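Uncharacterized protein (Bacteroides uniformis, PDB 4IYK) is of unknown function but is a putative carbohydrate-binding protein, with an apparently transthyretin-like domain followed by an E-set-like beta domain. Local coordinates at residues I104-K116 and V213-L225. Residues are numbered along the deposited sequence; the frame is centred on the assembly and turned at random.
Sequences IPYIRVKSPKVEK and VRHNYAPVVVIKL. With EDO (1,2-ethanediol), chain E.
The Asn216 amide lies against the backbone of Ile107 and the ring of Pro105: its OD1 takes the Ile107 N-H (N to OD1 3.1 Å), while ND2 rests 3.6 Å from Pro105 CB. That N-H comes from well above the carbonyl plane, not on a lone pair, and is bent, with 138° at the hydrogen. CG of Asn216 stands beside its own backbone N (chi1 -73°), which carries the amide to Ile107; ND2 is bound to Asn81 O, so both ends of the amide are engaged. The Tyr106 ring meets CG1 of Val213 obliquely at CD2 (3.7 Å) and packs edge-to-face with Tyr83. At the guanidinium edge of Arg214, in its plane, NH1 donates to O2 of an ethanediol, probably from the crystallisation liquor. Farther along, a water spans Val109 N and Tyr217 O in place of a direct backbone bond, and Ala218 CB touches both Val109 CG1 and Pro112 CB, the latter at 3.6 Å. Past the corner at Ser111, strands 112-116 and 221-224 run nearly parallel (9°) with axes 7.9 Å apart, too far for backbone pairing; Val114 CB and CG2 cross Val221 CB and CG2 at a slant, its CG1 reaches Ile223 CD1, and Ile223 CG2 touches Lys116 CB. Here edge strands of two sheets meet through side chains, consistent with an E-set-like sandwich. With an alanine here in place of Asn216, Ile107 N and Asn81 O would probably lose their mates and a gap would open beside Pro105. The amide thus ties the Ile107 backbone to Asn81 of the N-terminal family region, whereas the far end relies on apolar contact.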
loop_
_atom_site.group_PDB
_atom_site.type_symbol
_atom_site.label_atom_id
_atom_site.label_comp_id
_atom_site.label_asym_id
_atom_site.label_seq_id
_atom_site.Cartn_x
_atom_site.Cartn_y
_atom_site.Cartn_z
ATOM N N ILE A 104 6.381 8.293 6.975
ATOM C CA ILE A 104 6.336 9.275 5.893
ATOM C C ILE A 104 6.211 8.465 4.618
ATOM O O ILE A 104 7.231 7.894 4.196
ATOM C CB ILE A 104 7.571 10.252 5.851
ATOM C CG1 ILE A 104 7.682 11.094 7.137
ATOM C CG2 ILE A 104 7.534 11.147 4.580
ATOM C CD1 ILE A 104 9.086 11.759 7.349
ATOM N N PRO A 105 4.989 8.355 4.009
ATOM C CA PRO A 105 4.880 7.614 2.737
ATOM C C PRO A 105 5.643 8.348 1.646
ATOM O O PRO A 105 5.815 9.569 1.755
ATOM C CB PRO A 105 3.373 7.604 2.451
ATOM C CG PRO A 105 2.835 8.795 3.145
ATOM C CD PRO A 105 3.716 9.025 4.363
ATOM N N TYR A 106 6.113 7.643 0.609
ATOM C CA TYR A 106 6.803 8.350 -0.475
ATOM C C TYR A 106 5.815 9.230 -1.228
ATOM O O TYR A 106 6.125 10.358 -1.590
ATOM C CB TYR A 106 7.488 7.348 -1.426
ATOM C CG TYR A 106 8.523 6.483 -0.740
ATOM C CD1 TYR A 106 9.536 7.053 0.033
ATOM C CD2 TYR A 106 8.503 5.097 -0.874
ATOM C CE1 TYR A 106 10.482 6.265 0.680
ATOM C CE2 TYR A 106 9.446 4.295 -0.232
ATOM C CZ TYR A 106 10.436 4.888 0.546
ATOM O OH TYR A 106 11.375 4.120 1.190
ATOM N N ILE A 107 4.598 8.716 -1.420
ATOM C CA ILE A 107 3.515 9.388 -2.127
ATOM C C ILE A 107 2.198 9.223 -1.361
ATOM O O ILE A 107 1.892 8.124 -0.894
ATOM C CB ILE A 107 3.380 8.795 -3.579
ATOM C CG1 ILE A 107 4.635 9.105 -4.440
ATOM C CG2 ILE A 107 2.065 9.255 -4.279
ATOM C CD1 ILE A 107 4.656 8.428 -5.773
ATOM N N ARG A 108 1.379 10.299 -1.337
ATOM C CA ARG A 108 0.011 10.267 -0.814
ATOM C C ARG A 108 -0.947 10.391 -1.995
ATOM O O ARG A 108 -0.769 11.292 -2.810
ATOM C CB ARG A 108 -0.225 11.422 0.180
ATOM C CG ARG A 108 0.498 11.291 1.492
ATOM C CD ARG A 108 0.238 12.487 2.416
ATOM N NE ARG A 108 1.040 12.325 3.627
ATOM C CZ ARG A 108 2.197 12.915 3.877
ATOM N NH1 ARG A 108 2.665 13.852 3.058
ATOM N NH2 ARG A 108 2.869 12.623 4.985
ATOM N N VAL A 109 -1.945 9.497 -2.119
ATOM C CA VAL A 109 -2.934 9.638 -3.195
ATOM C C VAL A 109 -4.025 10.566 -2.671
ATOM O O VAL A 109 -4.609 10.286 -1.625
ATOM C CB VAL A 109 -3.500 8.309 -3.727
ATOM C CG1 VAL A 109 -4.511 8.566 -4.832
ATOM C CG2 VAL A 109 -2.386 7.399 -4.227
ATOM N N LYS A 110 -4.279 11.668 -3.378
ATOM C CA LYS A 110 -5.261 12.648 -2.923
ATOM C C LYS A 110 -6.535 12.649 -3.755
ATOM O O LYS A 110 -6.501 12.468 -4.978
ATOM C CB LYS A 110 -4.665 14.067 -2.901
ATOM C CG LYS A 110 -3.369 14.211 -2.085
ATOM C CD LYS A 110 -3.488 13.763 -0.609
ATOM C CE LYS A 110 -4.215 14.732 0.301
ATOM N NZ LYS A 110 -4.311 14.206 1.689
ATOM N N SER A 111 -7.661 12.936 -3.065
ATOM C CA SER A 111 -9.011 12.993 -3.620
ATOM C C SER A 111 -9.285 11.773 -4.545
ATOM O O SER A 111 -9.718 11.976 -5.681
ATOM C CB SER A 111 -9.206 14.313 -4.365
ATOM O OG SER A 111 -9.014 15.400 -3.477
ATOM N N PRO A 112 -8.965 10.514 -4.142
ATOM C CA PRO A 112 -9.199 9.396 -5.059
ATOM C C PRO A 112 -10.689 9.166 -5.303
ATOM O O PRO A 112 -11.501 9.261 -4.376
ATOM C CB PRO A 112 -8.554 8.214 -4.332
ATOM C CG PRO A 112 -8.673 8.548 -2.907
ATOM C CD PRO A 112 -8.437 10.023 -2.849
ATOM N N LYS A 113 -11.039 8.905 -6.563
ATOM C CA LYS A 113 -12.402 8.616 -7.006
ATOM C C LYS A 113 -12.340 7.500 -8.043
ATOM O O LYS A 113 -11.584 7.630 -8.995
ATOM C CB LYS A 113 -13.023 9.892 -7.600
ATOM C CG LYS A 113 -14.530 10.004 -7.503
ATOM C CD LYS A 113 -14.982 11.314 -8.158
ATOM C CE LYS A 113 -16.483 11.496 -8.193
ATOM N NZ LYS A 113 -16.881 12.694 -8.989
ATOM N N VAL A 114 -13.092 6.393 -7.845
ATOM C CA VAL A 114 -13.141 5.293 -8.819
ATOM C C VAL A 114 -14.619 5.031 -9.122
ATOM O O VAL A 114 -15.388 4.705 -8.210
ATOM C CB VAL A 114 -12.391 3.990 -8.405
ATOM C CG1 VAL A 114 -12.372 2.983 -9.558
ATOM C CG2 VAL A 114 -10.964 4.277 -7.933
ATOM N N GLU A 115 -15.028 5.214 -10.376
ATOM C CA GLU A 115 -16.424 4.973 -10.685
ATOM C C GLU A 115 -16.630 4.373 -12.068
ATOM O O GLU A 115 -15.788 4.487 -12.968
ATOM C CB GLU A 115 -17.287 6.244 -10.514
ATOM C CG GLU A 115 -16.802 7.491 -11.221
ATOM C CD GLU A 115 -17.615 8.736 -10.915
ATOM O OE1 GLU A 115 -18.050 8.900 -9.750
ATOM O OE2 GLU A 115 -17.797 9.562 -11.837
ATOM N N LYS A 116 -17.795 3.728 -12.190
ATOM C CA LYS A 116 -18.279 3.095 -13.405
ATOM C C LYS A 116 -19.233 4.043 -14.105
ATOM O O LYS A 116 -20.200 4.497 -13.486
ATOM C CB LYS A 116 -18.978 1.766 -13.054
ATOM C CG LYS A 116 -19.540 0.996 -14.247
ATOM C CD LYS A 116 -20.315 -0.229 -13.757
ATOM C CE LYS A 116 -20.791 -1.105 -14.889
ATOM N NZ LYS A 116 -21.940 -0.527 -15.636
ATOM N N VAL A 213 11.692 0.492 -3.665
ATOM C CA VAL A 213 10.502 1.297 -3.455
ATOM C C VAL A 213 9.297 0.475 -3.858
ATOM O O VAL A 213 9.317 -0.151 -4.922
ATOM C CB VAL A 213 10.575 2.647 -4.220
ATOM C CG1 VAL A 213 9.267 3.426 -4.111
ATOM C CG2 VAL A 213 11.752 3.494 -3.732
ATOM N N ARG A 214 8.251 0.487 -3.013
ATOM C CA ARG A 214 6.982 -0.207 -3.246
ATOM C C ARG A 214 5.872 0.810 -3.465
ATOM O O ARG A 214 6.021 1.973 -3.079
ATOM C CB ARG A 214 6.627 -1.141 -2.064
ATOM C CG ARG A 214 7.675 -2.224 -1.755
ATOM C CD ARG A 214 7.806 -3.203 -2.894
ATOM N NE ARG A 214 8.417 -4.466 -2.488
ATOM C CZ ARG A 214 8.505 -5.541 -3.270
ATOM N NH1 ARG A 214 8.019 -5.515 -4.508
ATOM N NH2 ARG A 214 9.056 -6.656 -2.815
ATOM N N HIS A 215 4.760 0.375 -4.092
ATOM C CA HIS A 215 3.637 1.259 -4.369
ATOM C C HIS A 215 2.988 1.807 -3.136
ATOM O O HIS A 215 2.829 1.111 -2.122
ATOM C CB HIS A 215 2.510 0.508 -5.145
ATOM C CG HIS A 215 2.829 0.173 -6.564
ATOM N ND1 HIS A 215 3.576 -0.924 -6.880
ATOM C CD2 HIS A 215 2.400 0.758 -7.704
ATOM C CE1 HIS A 215 3.646 -0.947 -8.202
ATOM N NE2 HIS A 215 2.911 0.018 -8.740
ATOM N N ASN A 216 2.487 3.032 -3.283
ATOM C CA ASN A 216 1.577 3.683 -2.363
ATOM C C ASN A 216 0.176 3.520 -2.966
ATOM O O ASN A 216 0.051 3.382 -4.170
ATOM C CB ASN A 216 1.959 5.126 -2.154
ATOM C CG ASN A 216 3.200 5.277 -1.315
ATOM O OD1 ASN A 216 4.233 5.688 -1.801
ATOM N ND2 ASN A 216 3.123 4.948 -0.029
ATOM N N TYR A 217 -0.862 3.523 -2.130
ATOM C CA TYR A 217 -2.231 3.272 -2.547
ATOM C C TYR A 217 -3.250 4.200 -1.937
ATOM O O TYR A 217 -3.076 4.709 -0.835
ATOM C CB TYR A 217 -2.620 1.832 -2.109
ATOM C CG TYR A 217 -1.827 0.735 -2.780
ATOM C CD1 TYR A 217 -2.078 0.377 -4.096
ATOM C CD2 TYR A 217 -0.789 0.086 -2.109
ATOM C CE1 TYR A 217 -1.360 -0.642 -4.720
ATOM C CE2 TYR A 217 -0.054 -0.926 -2.723
ATOM C CZ TYR A 217 -0.351 -1.292 -4.031
ATOM O OH TYR A 217 0.315 -2.311 -4.651
ATOM N N ALA A 218 -4.366 4.328 -2.642
ATOM C CA ALA A 218 -5.600 4.937 -2.182
ATOM C C ALA A 218 -6.462 3.783 -1.624
ATOM O O ALA A 218 -6.152 2.637 -1.938
ATOM C CB ALA A 218 -6.312 5.624 -3.335
ATOM N N PRO A 219 -7.495 4.012 -0.784
ATOM C CA PRO A 219 -8.301 2.869 -0.294
ATOM C C PRO A 219 -9.048 2.148 -1.441
ATOM O O PRO A 219 -9.385 2.767 -2.461
ATOM C CB PRO A 219 -9.284 3.521 0.705
ATOM C CG PRO A 219 -8.659 4.858 1.051
ATOM C CD PRO A 219 -7.994 5.288 -0.234
ATOM N N VAL A 220 -9.259 0.837 -1.283
ATOM C CA VAL A 220 -9.967 -0.039 -2.241
ATOM C C VAL A 220 -11.426 0.451 -2.454
ATOM O O VAL A 220 -12.085 0.873 -1.501
ATOM C CB VAL A 220 -9.931 -1.504 -1.744
ATOM C CG1 VAL A 220 -10.882 -2.388 -2.543
ATOM C CG2 VAL A 220 -8.524 -2.064 -1.797
ATOM N N VAL A 221 -11.906 0.424 -3.723
ATOM C CA VAL A 221 -13.278 0.785 -4.110
ATOM C C VAL A 221 -13.924 -0.470 -4.740
ATOM O O VAL A 221 -13.422 -0.971 -5.741
ATOM C CB VAL A 221 -13.327 2.003 -5.064
ATOM C CG1 VAL A 221 -14.768 2.343 -5.477
ATOM C CG2 VAL A 221 -12.634 3.220 -4.445
ATOM N N VAL A 222 -14.988 -0.994 -4.126
ATOM C CA VAL A 222 -15.727 -2.170 -4.634
ATOM C C VAL A 222 -16.786 -1.657 -5.602
ATOM O O VAL A 222 -17.442 -0.660 -5.317
ATOM C CB VAL A 222 -16.326 -3.099 -3.518
ATOM C CG1 VAL A 222 -17.357 -2.375 -2.630
ATOM C CG2 VAL A 222 -16.918 -4.388 -4.106
ATOM N N ILE A 223 -16.930 -2.318 -6.763
ATOM C CA ILE A 223 -17.928 -1.960 -7.780
ATOM C C ILE A 223 -18.579 -3.237 -8.293
ATOM O O ILE A 223 -17.874 -4.198 -8.629
ATOM C CB ILE A 223 -17.335 -1.111 -8.958
ATOM C CG1 ILE A 223 -16.676 0.220 -8.443
ATOM C CG2 ILE A 223 -18.419 -0.826 -10.010
ATOM C CD1 ILE A 223 -15.974 1.095 -9.454
ATOM N N LYS A 224 -19.920 -3.258 -8.333
ATOM C CA LYS A 224 -20.639 -4.405 -8.890
ATOM C C LYS A 224 -20.802 -4.149 -10.369
ATOM O O LYS A 224 -21.336 -3.105 -10.745
ATOM C CB LYS A 224 -21.992 -4.629 -8.208
ATOM C CG LYS A 224 -22.739 -5.820 -8.811
ATOM C CD LYS A 224 -23.905 -6.189 -7.947
ATOM C CE LYS A 224 -23.836 -7.622 -7.519
ATOM N NZ LYS A 224 -24.368 -8.537 -8.562
ATOM N N LEU A 225 -20.309 -5.064 -11.203
ATOM C CA LEU A 225 -20.385 -4.884 -12.655
ATOM C C LEU A 225 -21.703 -5.464 -13.237
ATOM O O LEU A 225 -22.583 -5.876 -12.460
ATOM C CB LEU A 225 -19.158 -5.524 -13.349
ATOM C CG LEU A 225 -17.754 -5.090 -12.898
ATOM C CD1 LEU A 225 -16.712 -5.713 -13.780
ATOM C CD2 LEU A 225 -17.594 -3.574 -12.923
ATOM O OXT LEU A 225 -21.872 -5.465 -14.467
HETATM C C1 EDO E . 8.269 -1.991 -7.348
HETATM O O1 EDO E . 9.347 -2.328 -6.486
HETATM C C2 EDO E . 7.206 -3.113 -7.361
HETATM O O2 EDO E . 6.978 -3.633 -6.056
HETATM O O HOH W 1 -2.192 7.223 -0.224
#